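Local atomic coordinates of dihydrocoumarin hydrolase, AncDHCH1 (Pseudomonas sp., PDB entry 6C2C), a protein that probably hydrolyses the lactone dihydrocoumarin at a two-zinc centre of the metallo-beta-lactamase superfamily, as a reconstructed ancestor of methyl-parathion hydrolase. Residues Tyr20-Met23 against Glu28-Ala31; Ala71-Thr76 against Leu80-Thr85; Thr118-Asp123 against Asp149-Gln154; Asp226-His229 against Val233-Asp236; Lys257-Ala262 against Lys287-Val292. All coordinates share one frame; numbering follows the deposited sequence.

Contact 1. Residues Tyr20-Met23 against Glu28-Ala31; sequences YRMM and EVTA
The beta hairpin of strands 19-24 and 27-39 forms one border of a mixed sheet, and Tyr20-Met23 runs antiparallel to Glu28-Ala31 within it. Tyr20 and Ala31 are a hydrogen-bonded pair, joined by Tyr20 N to Ala31 O at 3.0 Å and Ala31 N to Tyr20 O at 2.9 Å. Met22 and Val29 repeat the pattern, and on their face of the sheet the methyl CE of Met22 lies 4.3 Å from CB of Val29. The opposite face carries Arg21, Met23, Glu28 and Thr30. Arg21 has CG anti to its backbone N (chi1 -154°) but folds back through chi2 and chi3, which lays the chain across the hairpin onto Thr30 and Glu28. Glu28 OE2 sits over one face of the guanidinium, 3.9 Å from Arg21 NE, a long salt bridge, purely electrostatic because the oxygen stands off the N-H plane. The other carboxylate oxygen of Glu28 is taken by Tyr107 OH, and Arg21 NH1 also bonds to Ala105 O. Met23 passes Glu28 at a slant, its SD 4.0 Å from Glu28 CB. At the guanidinium edge, Arg21 NH1 donates to Thr30 OG1 at 3.0 Å, the hydroxyl oxygen lying 16° out of the plane.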
# COMPACT_ATOMS: atom_id res chain seq x y z
N TYR A 20 8.15 -10.09 4.20
CA TYR A 20 9.58 -9.80 4.17
C TYR A 20 9.91 -9.04 5.44
O TYR A 20 9.35 -7.98 5.70
CB TYR A 20 9.96 -8.98 2.91
CG TYR A 20 11.43 -8.73 2.93
CD1 TYR A 20 12.32 -9.77 2.70
CD2 TYR A 20 11.94 -7.48 3.26
CE1 TYR A 20 13.69 -9.57 2.79
CE2 TYR A 20 13.31 -7.24 3.35
CZ TYR A 20 14.19 -8.31 3.13
OH TYR A 20 15.55 -8.06 3.21
N ARG A 21 10.82 -9.60 6.26
CA ARG A 21 11.22 -9.01 7.54
C ARG A 21 12.39 -8.06 7.36
O ARG A 21 13.38 -8.40 6.70
CB ARG A 21 11.65 -10.13 8.48
CG ARG A 21 11.50 -9.76 9.96
CD ARG A 21 10.01 -9.94 10.36
NE ARG A 21 9.78 -11.39 10.47
CZ ARG A 21 8.61 -11.94 10.74
NH1 ARG A 21 7.53 -11.19 10.95
NH2 ARG A 21 8.54 -13.27 10.83
N MET A 22 12.34 -6.92 8.05
CA MET A 22 13.41 -5.94 8.00
C MET A 22 13.48 -5.25 9.36
O MET A 22 12.46 -4.75 9.81
CB MET A 22 13.16 -4.91 6.87
CG MET A 22 14.32 -3.98 6.62
SD MET A 22 13.86 -2.66 5.50
CE MET A 22 12.86 -1.64 6.57
N MET A 23 14.65 -5.18 9.98
CA MET A 23 14.79 -4.38 11.18
C MET A 23 14.99 -2.92 10.84
O MET A 23 15.60 -2.57 9.81
CB MET A 23 15.94 -4.88 12.08
CG MET A 23 15.70 -6.25 12.64
SD MET A 23 14.23 -6.39 13.67
CE MET A 23 14.54 -5.18 14.96
N GLU A 28 10.74 -3.87 14.43
CA GLU A 28 10.65 -4.92 13.43
C GLU A 28 9.58 -4.54 12.39
O GLU A 28 8.42 -4.35 12.75
CB GLU A 28 10.25 -6.23 14.07
CG GLU A 28 10.09 -7.37 13.05
CD GLU A 28 9.12 -8.40 13.65
OE1 GLU A 28 7.96 -8.08 13.91
OE2 GLU A 28 9.53 -9.53 13.91
N VAL A 29 9.99 -4.41 11.13
CA VAL A 29 9.07 -4.14 10.01
C VAL A 29 8.84 -5.46 9.29
O VAL A 29 9.79 -6.24 9.06
CB VAL A 29 9.65 -3.09 9.06
CG1 VAL A 29 8.68 -2.92 7.87
CG2 VAL A 29 9.85 -1.80 9.78
N THR A 30 7.57 -5.77 8.99
CA THR A 30 7.24 -6.91 8.12
C THR A 30 6.42 -6.36 6.95
O THR A 30 5.26 -5.97 7.14
CB THR A 30 6.48 -8.03 8.85
OG1 THR A 30 7.12 -8.38 10.09
CG2 THR A 30 6.35 -9.27 7.94
N ALA A 31 7.00 -6.30 5.75
CA ALA A 31 6.20 -6.06 4.55
C ALA A 31 5.28 -7.25 4.34
O ALA A 31 5.71 -8.41 4.43
CB ALA A 31 7.11 -5.89 3.32

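Contact 2. Residues Ala71-Thr76 against Leu80-Thr85; sequences AYLVNT and LVLVDT
Ala71-Thr76 and Leu80-Thr85 are the two arms of a tight beta hairpin, strands 65-75 and 80-83, in the interior of the mixed sheet of the metallo-beta-lactamase fold. At the open end, the methyl CB of Ala71 is directed at the departing chain and lies 3.3 Å from Asp84 O, where strand 80-83 has already ended. Tyr72 follows as a hydrogen-bonded pair with Val83: its N reaches Val83 O at 2.9 Å, and Val83 N returns to Tyr72 O at 2.8 Å. The ring of Tyr72 extends beyond the hairpin, and its hydroxyl bonds to Pro277 O. Leu73 points to the other face. With CG anti to the backbone N (chi1 -171°), it sends CD1 across the strand gap to within 4.0 Å of Leu82 CB, while Leu73 CG meets Leu80 CD1 at 3.8 Å. Helix 98-104 covers this face through Leu102 on Leu73 and Leu98 on Ala71. Val74 returns to the side of Tyr72 and pairs with Val81, Val74 N to Val81 O being 2.7 Å with an N-H...O angle of 167°. Asn75 ends the strand, and its amide is fixed by bonds of OD1 to Gly77 N in the turn and of ND2 to Tyr107 OH. On the same face as Leu73, the branch methyl Leu80 CD1 lies between Leu73 and Asn75, 3.7 Å from Asn75 CB.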
# COMPACT_ATOMS: atom_id res chain seq x y z
N ALA A 71 1.21 -3.96 2.30
CA ALA A 71 0.92 -3.33 3.58
C ALA A 71 2.15 -3.52 4.44
O ALA A 71 3.03 -4.32 4.11
CB ALA A 71 -0.33 -3.96 4.23
N TYR A 72 2.25 -2.82 5.58
CA TYR A 72 3.48 -2.85 6.37
C TYR A 72 3.16 -2.97 7.87
O TYR A 72 2.51 -2.08 8.43
CB TYR A 72 4.35 -1.59 6.09
CG TYR A 72 4.73 -1.56 4.63
CD1 TYR A 72 5.88 -2.22 4.24
CD2 TYR A 72 3.96 -0.93 3.68
CE1 TYR A 72 6.24 -2.27 2.89
CE2 TYR A 72 4.30 -0.95 2.33
CZ TYR A 72 5.41 -1.66 1.93
OH TYR A 72 5.72 -1.71 0.58
N LEU A 73 3.64 -4.06 8.50
CA LEU A 73 3.44 -4.29 9.93
C LEU A 73 4.65 -3.72 10.64
O LEU A 73 5.80 -3.92 10.19
CB LEU A 73 3.34 -5.79 10.19
CG LEU A 73 2.94 -6.24 11.55
CD1 LEU A 73 1.46 -5.95 11.82
CD2 LEU A 73 3.18 -7.76 11.62
N VAL A 74 4.44 -3.04 11.78
CA VAL A 74 5.55 -2.48 12.56
C VAL A 74 5.37 -2.88 14.03
O VAL A 74 4.36 -2.54 14.67
CB VAL A 74 5.63 -0.95 12.45
CG1 VAL A 74 6.89 -0.47 13.17
CG2 VAL A 74 5.66 -0.48 10.98
N ASN A 75 6.35 -3.58 14.57
CA ASN A 75 6.34 -3.98 15.97
C ASN A 75 7.34 -3.06 16.65
O ASN A 75 8.57 -3.22 16.46
CB ASN A 75 6.68 -5.45 16.11
CG ASN A 75 6.54 -5.94 17.55
OD1 ASN A 75 6.82 -5.17 18.49
ND2 ASN A 75 6.25 -7.23 17.73
N THR A 76 6.83 -2.09 17.43
CA THR A 76 7.64 -1.06 18.07
C THR A 76 8.08 -1.51 19.44
O THR A 76 8.80 -0.75 20.10
CB THR A 76 6.91 0.27 18.24
OG1 THR A 76 5.87 0.13 19.23
CG2 THR A 76 6.29 0.71 16.93
N LEU A 80 1.91 -3.11 18.35
CA LEU A 80 1.93 -3.75 17.03
C LEU A 80 0.97 -2.96 16.13
O LEU A 80 -0.23 -2.91 16.39
CB LEU A 80 1.51 -5.21 17.10
CG LEU A 80 1.65 -6.00 15.80
CD1 LEU A 80 3.14 -6.11 15.30
CD2 LEU A 80 1.03 -7.42 15.96
N VAL A 81 1.51 -2.35 15.07
CA VAL A 81 0.69 -1.51 14.21
C VAL A 81 0.81 -1.97 12.78
O VAL A 81 1.85 -2.46 12.33
CB VAL A 81 1.08 -0.03 14.34
CG1 VAL A 81 0.95 0.39 15.82
CG2 VAL A 81 2.48 0.15 13.87
N LEU A 82 -0.30 -1.87 12.08
CA LEU A 82 -0.37 -2.35 10.70
C LEU A 82 -0.74 -1.15 9.84
O LEU A 82 -1.76 -0.48 10.11
CB LEU A 82 -1.40 -3.45 10.57
CG LEU A 82 -1.71 -3.91 9.15
CD1 LEU A 82 -0.47 -4.44 8.45
CD2 LEU A 82 -2.82 -4.97 9.13
N VAL A 83 0.06 -0.88 8.82
CA VAL A 83 -0.19 0.21 7.85
C VAL A 83 -0.73 -0.41 6.57
O VAL A 83 -0.11 -1.18 5.95
CB VAL A 83 1.08 0.98 7.50
CG1 VAL A 83 0.78 1.99 6.42
CG2 VAL A 83 1.59 1.73 8.73
N ASP A 84 -2.00 -0.14 6.36
CA ASP A 84 -2.83 -0.66 5.28
C ASP A 84 -3.18 -2.14 5.48
O ASP A 84 -2.58 -2.76 6.26
CB ASP A 84 -2.30 -0.34 3.92
CG ASP A 84 -2.47 1.15 3.57
OD1 ASP A 84 -3.24 1.83 4.24
OD2 ASP A 84 -1.80 1.55 2.63
N THR A 85 -4.19 -2.62 4.74
CA THR A 85 -4.68 -3.98 4.97
C THR A 85 -5.04 -4.79 3.76
O THR A 85 -5.59 -5.80 3.87
CB THR A 85 -5.96 -3.99 5.86
OG1 THR A 85 -7.04 -3.42 5.15
CG2 THR A 85 -5.80 -3.24 7.20

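Contact 3. Residues Thr118-Asp123 against Asp149-Gln154; sequences THMHPD and DFWLSQ. With ZN (zinc ion), chain D; ZN (zinc ion), chain C.
This is a buried packing contact, aromatic and apolar and crossed by no hydrogen bond, between the metal-binding loop of the metallo-beta-lactamase fold, with its HxHxDH motif, and the C-terminal end of helix 145-151. Met120 and His121 of the loop face Trp151 and Leu152. The edge of the His121 imidazole is turned toward the face of the Trp151 six-membered ring in an offset edge-to-face pair, with centroids 5.2 Å apart and planes at 75°. The closest approach is His121 NE2 to Trp151 CZ2, 3.7 Å. The other ring nitrogen, His121 ND1, binds zinc, which places Trp151 in the second shell of the metal site. On the pyrrole side of the indole, Met120 CB lies 3.7 Å from Trp151 CD1. The methionine chain then runs out fully extended (chi2 -174°), carrying its sulfur past the indole in an oblique Met-aromatic contact to reach Leu152, which it crosses at about a right angle, Met120 SD to Leu152 CG being 3.9 Å. Phe167 and Ala171 of helix 162-180 also pack on Trp151. His121 thus belongs both to this packing and to the zinc site, whereas His119 and Asp123 take no part in the packing. His119 and His121 share one zinc with His205 and Asp226, whereas Asp123 binds the second, and water 1 bridges the two ions while donating to Asp123 OD1. The second ring nitrogen of His119, ND1, donates to Thr118 OG1 at 2.9 Å, close to the ring plane, which fixes the ring's rotation.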
# COMPACT_ATOMS: atom_id res chain seq x y z
N THR A 118 -3.54 4.54 4.75
CA THR A 118 -3.03 5.66 3.96
C THR A 118 -4.16 6.38 3.23
O THR A 118 -4.19 7.60 3.19
CB THR A 118 -1.97 5.16 2.94
OG1 THR A 118 -2.56 4.18 2.05
CG2 THR A 118 -0.72 4.61 3.65
N HIS A 119 -5.14 5.62 2.75
CA HIS A 119 -6.32 6.18 2.10
C HIS A 119 -7.35 5.08 1.94
O HIS A 119 -7.01 3.89 1.97
CB HIS A 119 -5.97 6.79 0.74
CG HIS A 119 -5.46 5.83 -0.30
ND1 HIS A 119 -4.32 5.06 -0.14
CD2 HIS A 119 -5.94 5.55 -1.55
CE1 HIS A 119 -4.12 4.33 -1.24
NE2 HIS A 119 -5.06 4.63 -2.13
N MET A 120 -8.61 5.47 1.78
CA MET A 120 -9.68 4.46 1.82
C MET A 120 -10.05 3.86 0.47
O MET A 120 -11.19 3.48 0.27
CB MET A 120 -10.92 5.04 2.51
CG MET A 120 -10.58 5.40 3.97
SD MET A 120 -12.09 5.94 4.85
CE MET A 120 -11.33 6.27 6.45
N HIS A 121 -9.10 3.62 -0.41
CA HIS A 121 -9.36 2.81 -1.57
C HIS A 121 -9.50 1.35 -1.18
O HIS A 121 -9.02 0.93 -0.12
CB HIS A 121 -8.23 3.01 -2.60
CG HIS A 121 -8.36 4.27 -3.40
ND1 HIS A 121 -7.37 4.78 -4.19
CD2 HIS A 121 -9.41 5.13 -3.53
CE1 HIS A 121 -7.76 5.89 -4.79
NE2 HIS A 121 -9.01 6.12 -4.41
N PRO A 122 -10.18 0.56 -2.00
CA PRO A 122 -10.55 -0.79 -1.57
C PRO A 122 -9.38 -1.69 -1.29
O PRO A 122 -9.50 -2.54 -0.42
CB PRO A 122 -11.35 -1.34 -2.76
CG PRO A 122 -10.92 -0.50 -3.88
CD PRO A 122 -10.77 0.89 -3.30
N ASP A 123 -8.29 -1.51 -1.99
CA ASP A 123 -7.09 -2.33 -1.83
C ASP A 123 -6.26 -1.88 -0.65
O ASP A 123 -5.20 -2.45 -0.41
CB ASP A 123 -6.24 -2.30 -3.09
CG ASP A 123 -5.89 -0.84 -3.58
OD1 ASP A 123 -6.69 0.09 -3.64
OD2 ASP A 123 -4.75 -0.66 -3.92
N ASP A 149 -14.49 11.53 5.86
CA ASP A 149 -15.65 12.27 5.53
C ASP A 149 -15.99 12.25 4.04
O ASP A 149 -17.11 12.50 3.68
CB ASP A 149 -15.54 13.69 6.08
CG ASP A 149 -15.62 13.75 7.59
OD1 ASP A 149 -15.86 12.72 8.25
OD2 ASP A 149 -15.42 14.87 8.07
N PHE A 150 -15.00 12.01 3.19
CA PHE A 150 -15.30 11.83 1.78
C PHE A 150 -15.85 10.45 1.46
O PHE A 150 -16.96 10.31 0.94
CB PHE A 150 -14.07 12.11 0.92
CG PHE A 150 -14.35 12.02 -0.55
CD1 PHE A 150 -15.21 12.95 -1.14
CD2 PHE A 150 -13.85 10.97 -1.30
CE1 PHE A 150 -15.55 12.85 -2.51
CE2 PHE A 150 -14.17 10.87 -2.71
CZ PHE A 150 -15.02 11.81 -3.27
N TRP A 151 -15.09 9.39 1.77
CA TRP A 151 -15.49 8.06 1.34
C TRP A 151 -16.62 7.46 2.15
O TRP A 151 -17.27 6.54 1.66
CB TRP A 151 -14.29 7.13 1.42
CG TRP A 151 -13.14 7.59 0.55
CD1 TRP A 151 -12.01 8.20 0.96
CD2 TRP A 151 -13.08 7.54 -0.89
NE1 TRP A 151 -11.19 8.51 -0.14
CE2 TRP A 151 -11.82 8.08 -1.27
CE3 TRP A 151 -13.93 7.01 -1.90
CZ2 TRP A 151 -11.42 8.21 -2.62
CZ3 TRP A 151 -13.52 7.08 -3.22
CH2 TRP A 151 -12.27 7.66 -3.58
N LEU A 152 -16.82 7.89 3.40
CA LEU A 152 -17.83 7.30 4.26
C LEU A 152 -19.07 8.20 4.34
O LEU A 152 -19.82 8.09 5.29
CB LEU A 152 -17.27 7.03 5.66
CG LEU A 152 -15.90 6.34 5.67
CD1 LEU A 152 -15.46 6.24 7.10
CD2 LEU A 152 -15.97 4.94 5.04
N SER A 153 -19.32 9.02 3.31
CA SER A 153 -20.52 9.85 3.25
C SER A 153 -21.48 9.35 2.17
O SER A 153 -21.09 9.14 1.02
CB SER A 153 -20.13 11.31 3.08
OG SER A 153 -19.71 11.82 4.38
N GLN A 154 -22.72 9.06 2.58
CA GLN A 154 -23.74 8.58 1.65
C GLN A 154 -23.93 9.52 0.46
O GLN A 154 -24.14 9.05 -0.68
CB GLN A 154 -25.06 8.42 2.42
CG GLN A 154 -26.21 7.86 1.56
CD GLN A 154 -25.93 6.47 1.15
OE1 GLN A 154 -25.41 5.69 1.98
NE2 GLN A 154 -26.20 6.11 -0.13
ZN ZN D . -5.19 4.11 -4.20
ZN ZN C . -3.81 1.46 -3.88
O HOH W 1 -5.45 2.25 -4.29
O HOH W 2 -5.16 3.96 -6.43

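Contact 4. Residues Asp226-His229 against Val233-Asp236; sequences DLIH and VQFD. With ZN (zinc ion), chain D; ZN (zinc ion), chain C.
Gln234 and Ile228 make the direct contact, their side chains running antiparallel alongside each other between the loop that carries Asp226 and the short helix 231-234. Gln234 OE1 accepts the backbone N-H of His229 at 2.8 Å, in its carbonyl plane and with an N-H...O angle of 162°. The same oxygen also accepts Val230 N, and thus holds two successive amides of the turn. Alongside, Ile228 CG1 is 3.4 Å from Gln234 OE1. Beyond it the terminal methyl Ile228 CD1 stands over the centre of the Phe235 ring, 3.8 Å from the centroid and only 4° off the ring normal, a CH-pi contact. The first torsion of Ile228, with CG1 anti to the backbone N, directs that carbon toward Gln234, and an off-staggered chi2 of 148° then sets CD1 over the ring.

A water forms the next layer, lying 2.7 Å from His229 ND1 and accepting from Gln234 NE2, which donates to Val240 O too. These bonds tie the amide at both ends and probably help to hold the His229 ring. Two residues before Ile228, Asp226 OD2 bridges the zinc ions, at 2.2 Å from the one shared with His119 and 2.1 Å from the other. The loop follows strand 219-223, and helix 248-265 covers it, with Phe259 packed on Ile228, Ala258 on Leu227, and Arg255 bonded to Leu227 O.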
# COMPACT_ATOMS: atom_id res chain seq x y z
N ASP A 226 -0.07 5.38 -1.80
CA ASP A 226 -0.17 5.42 -3.24
C ASP A 226 0.38 6.70 -3.95
O ASP A 226 -0.21 7.21 -4.86
CB ASP A 226 -1.61 5.18 -3.65
CG ASP A 226 -2.05 3.73 -3.54
OD1 ASP A 226 -1.41 2.95 -2.98
OD2 ASP A 226 -3.10 3.49 -4.01
N LEU A 227 1.45 7.23 -3.42
CA LEU A 227 2.14 8.30 -4.15
C LEU A 227 2.74 7.80 -5.46
O LEU A 227 3.17 8.62 -6.26
CB LEU A 227 3.23 8.94 -3.30
CG LEU A 227 2.85 9.71 -2.04
CD1 LEU A 227 3.97 10.59 -1.48
CD2 LEU A 227 1.52 10.49 -2.16
N ILE A 228 2.80 6.49 -5.71
CA ILE A 228 3.29 5.98 -6.99
C ILE A 228 2.49 4.72 -7.33
O ILE A 228 2.07 3.98 -6.45
CB ILE A 228 4.81 5.73 -6.92
CG1 ILE A 228 5.39 5.23 -8.27
CG2 ILE A 228 5.11 4.74 -5.84
CD1 ILE A 228 6.86 5.70 -8.54
N HIS A 229 2.23 4.51 -8.65
CA HIS A 229 1.60 3.29 -9.10
C HIS A 229 2.43 2.50 -10.09
O HIS A 229 2.25 1.28 -10.17
CB HIS A 229 0.24 3.54 -9.78
CG HIS A 229 -0.82 3.98 -8.82
ND1 HIS A 229 -0.84 5.27 -8.30
CD2 HIS A 229 -1.86 3.31 -8.26
CE1 HIS A 229 -1.87 5.36 -7.48
NE2 HIS A 229 -2.52 4.21 -7.46
N VAL A 233 7.39 4.13 -15.07
CA VAL A 233 7.04 5.44 -15.65
C VAL A 233 7.35 6.56 -14.68
O VAL A 233 7.99 7.57 -15.04
CB VAL A 233 5.55 5.47 -16.05
CG1 VAL A 233 5.13 6.91 -16.38
CG2 VAL A 233 5.24 4.58 -17.27
N GLN A 234 6.92 6.41 -13.43
CA GLN A 234 6.81 7.55 -12.55
C GLN A 234 8.08 7.90 -11.78
O GLN A 234 8.15 8.99 -11.22
CB GLN A 234 5.63 7.35 -11.58
CG GLN A 234 4.30 7.43 -12.30
CD GLN A 234 3.20 7.10 -11.36
OE1 GLN A 234 3.23 6.05 -10.73
NE2 GLN A 234 2.28 8.04 -11.15
N PHE A 235 9.11 7.03 -11.76
CA PHE A 235 10.38 7.48 -11.20
C PHE A 235 11.14 8.35 -12.20
O PHE A 235 11.68 9.38 -11.82
CB PHE A 235 11.23 6.25 -10.79
CG PHE A 235 10.83 5.61 -9.48
CD1 PHE A 235 10.82 6.35 -8.31
CD2 PHE A 235 10.57 4.24 -9.42
CE1 PHE A 235 10.49 5.72 -7.07
CE2 PHE A 235 10.22 3.62 -8.13
CZ PHE A 235 10.21 4.38 -7.01
N ASP A 236 11.13 7.95 -13.49
CA ASP A 236 11.80 8.78 -14.50
C ASP A 236 11.05 10.09 -14.69
O ASP A 236 11.66 11.14 -14.96
CB ASP A 236 11.86 8.05 -15.82
CG ASP A 236 12.91 6.91 -15.87
OD1 ASP A 236 13.87 6.95 -15.07
OD2 ASP A 236 12.77 6.04 -16.77
ZN ZN D . -5.19 4.11 -4.20
ZN ZN C . -3.81 1.46 -3.88
O HOH W 3 0.53 7.55 -8.78
O HOH W 1 -5.45 2.25 -4.29
O HOH W 2 -5.16 3.96 -6.43

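Contact 5. Residues Lys257-Ala262 against Lys287-Val292; sequences KAFADA and KGYRFV
Tyr289 alone carries the strand side of this contact, laying its ring against helix 248-265 at Phe259 and Ala260. The tight part lies over the phenol face: Phe259 CB sits almost at the centre of the Tyr289 ring, 3.6 Å from the centroid and 9° off the normal, a CH-pi contact made by the root of the side chain. From there the Phe259 ring leads away, its CG anti to the carbonyl carbon (chi1 -71°), and turns an edge toward the same tyrosine face. This makes an offset edge-to-face pair with centroids 5.5 Å apart and planes at 65°, in which Phe259 CD2 approaches Tyr289 CD2 to 3.7 Å.

Toward the hydroxyl the packing thins. Tyr289 OH merely lies along the helix backbone, 3.5 Å from Ala260 CA, where both residues are partly exposed. On the helix side turned away from the strand, exposed Lys257 makes a salt bridge to Asp261, NZ to OD2 2.7 Å, one helical turn along. Strand 288-293 is the outermost of its mixed sheet, beside strand 279-285, whose Ile282 touches both Phe259 and Tyr289. Helix 248-265 thus packs on side chains of strands 268-270, 279-285 and 288-293 at this border, with Phe235 of 233-236 meeting the Phe259 ring.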
# COMPACT_ATOMS: atom_id res chain seq x y z
N LYS A 257 7.36 16.02 -4.05
CA LYS A 257 7.87 16.43 -2.74
C LYS A 257 8.49 15.24 -2.00
O LYS A 257 9.57 15.33 -1.42
CB LYS A 257 6.71 17.03 -1.95
CG LYS A 257 7.13 17.53 -0.65
CD LYS A 257 6.02 18.31 0.07
CE LYS A 257 6.63 19.00 1.29
NZ LYS A 257 7.76 18.20 1.96
N ALA A 258 7.77 14.11 -2.01
CA ALA A 258 8.24 12.91 -1.30
C ALA A 258 9.52 12.37 -1.91
O ALA A 258 10.42 11.95 -1.17
CB ALA A 258 7.14 11.83 -1.33
N PHE A 259 9.60 12.32 -3.23
CA PHE A 259 10.83 11.82 -3.88
C PHE A 259 11.99 12.76 -3.60
O PHE A 259 13.10 12.31 -3.25
CB PHE A 259 10.64 11.67 -5.40
CG PHE A 259 9.71 10.52 -5.82
CD1 PHE A 259 9.14 9.69 -4.85
CD2 PHE A 259 9.38 10.33 -7.17
CE1 PHE A 259 8.29 8.61 -5.20
CE2 PHE A 259 8.53 9.26 -7.54
CZ PHE A 259 7.99 8.42 -6.51
N ALA A 260 11.77 14.06 -3.73
CA ALA A 260 12.84 15.00 -3.42
C ALA A 260 13.29 14.88 -1.97
O ALA A 260 14.50 14.83 -1.68
CB ALA A 260 12.40 16.42 -3.73
N ASP A 261 12.34 14.75 -1.04
CA ASP A 261 12.73 14.66 0.37
C ASP A 261 13.49 13.36 0.65
O ASP A 261 14.44 13.36 1.44
CB ASP A 261 11.49 14.79 1.27
CG ASP A 261 10.85 16.21 1.26
OD1 ASP A 261 11.48 17.19 0.79
OD2 ASP A 261 9.70 16.34 1.75
N ALA A 262 13.06 12.25 0.04
CA ALA A 262 13.75 10.97 0.29
C ALA A 262 15.13 10.96 -0.33
O ALA A 262 16.05 10.34 0.21
CB ALA A 262 12.92 9.80 -0.26
N LYS A 287 16.55 14.46 -14.39
CA LYS A 287 15.27 15.11 -14.15
C LYS A 287 14.34 14.26 -13.30
O LYS A 287 13.31 14.77 -12.85
CB LYS A 287 14.62 15.48 -15.48
CG LYS A 287 15.47 16.45 -16.33
CD LYS A 287 14.90 16.70 -17.73
CE LYS A 287 14.31 18.11 -17.88
NZ LYS A 287 13.04 18.10 -18.67
N GLY A 288 14.71 13.00 -13.04
CA GLY A 288 13.86 12.07 -12.32
C GLY A 288 14.59 11.45 -11.14
O GLY A 288 15.44 12.08 -10.50
N TYR A 289 14.23 10.19 -10.86
CA TYR A 289 14.68 9.47 -9.66
C TYR A 289 14.97 8.02 -10.01
O TYR A 289 14.43 7.46 -10.96
CB TYR A 289 13.62 9.55 -8.52
CG TYR A 289 13.45 10.98 -8.06
CD1 TYR A 289 14.30 11.52 -7.11
CD2 TYR A 289 12.48 11.81 -8.65
CE1 TYR A 289 14.20 12.88 -6.72
CE2 TYR A 289 12.36 13.16 -8.27
CZ TYR A 289 13.22 13.70 -7.33
OH TYR A 289 13.10 15.03 -6.94
N ARG A 290 15.81 7.43 -9.20
CA ARG A 290 16.16 6.04 -9.32
C ARG A 290 15.80 5.34 -8.01
O ARG A 290 16.15 5.83 -7.00
CB ARG A 290 17.66 5.91 -9.58
CG ARG A 290 18.21 4.51 -9.62
CD ARG A 290 19.55 4.39 -10.33
NE ARG A 290 20.42 3.41 -9.69
CZ ARG A 290 21.69 3.18 -10.03
NH1 ARG A 290 22.40 2.30 -9.35
NH2 ARG A 290 22.23 3.86 -11.01
N PHE A 291 15.08 4.22 -8.07
CA PHE A 291 14.77 3.43 -6.87
C PHE A 291 15.88 2.39 -6.66
O PHE A 291 16.34 1.75 -7.61
CB PHE A 291 13.42 2.76 -7.05
CG PHE A 291 12.94 2.00 -5.87
CD1 PHE A 291 12.59 2.62 -4.68
CD2 PHE A 291 12.79 0.63 -5.98
CE1 PHE A 291 12.11 1.83 -3.59
CE2 PHE A 291 12.32 -0.15 -4.93
CZ PHE A 291 11.95 0.47 -3.73
N VAL A 292 16.30 2.26 -5.41
CA VAL A 292 17.33 1.31 -5.01
C VAL A 292 16.72 0.35 -3.99
O VAL A 292 16.64 0.68 -2.80
CB VAL A 292 18.54 2.04 -4.42
CG1 VAL A 292 19.64 1.06 -4.04
CG2 VAL A 292 19.05 3.15 -5.41

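In the fold
Contacts 1 and 2 are successive hairpins of one sheet, their centres about 10 Å apart, stitched together where Thr30 N meets Leu73 O at 2.8 Å and Asn75 N meets Glu28 O at 2.9 Å. Contact 2 leads on to the metal centre: Asp84 OD1 lies 2.8 Å from Thr118 N of contact 3, and Asp84 OD2 bonds to the zinc ligand His124. Contacts 3 and 4 have centres about 22 Å apart but share both zinc ions and their two waters, with His273 completing the second site. Contact 4 passes into contact 5 through Phe235 O and Tyr289 N, 2.8 Å apart, while the side chain of Phe259 of contact 5 stays about 14 Å from zinc.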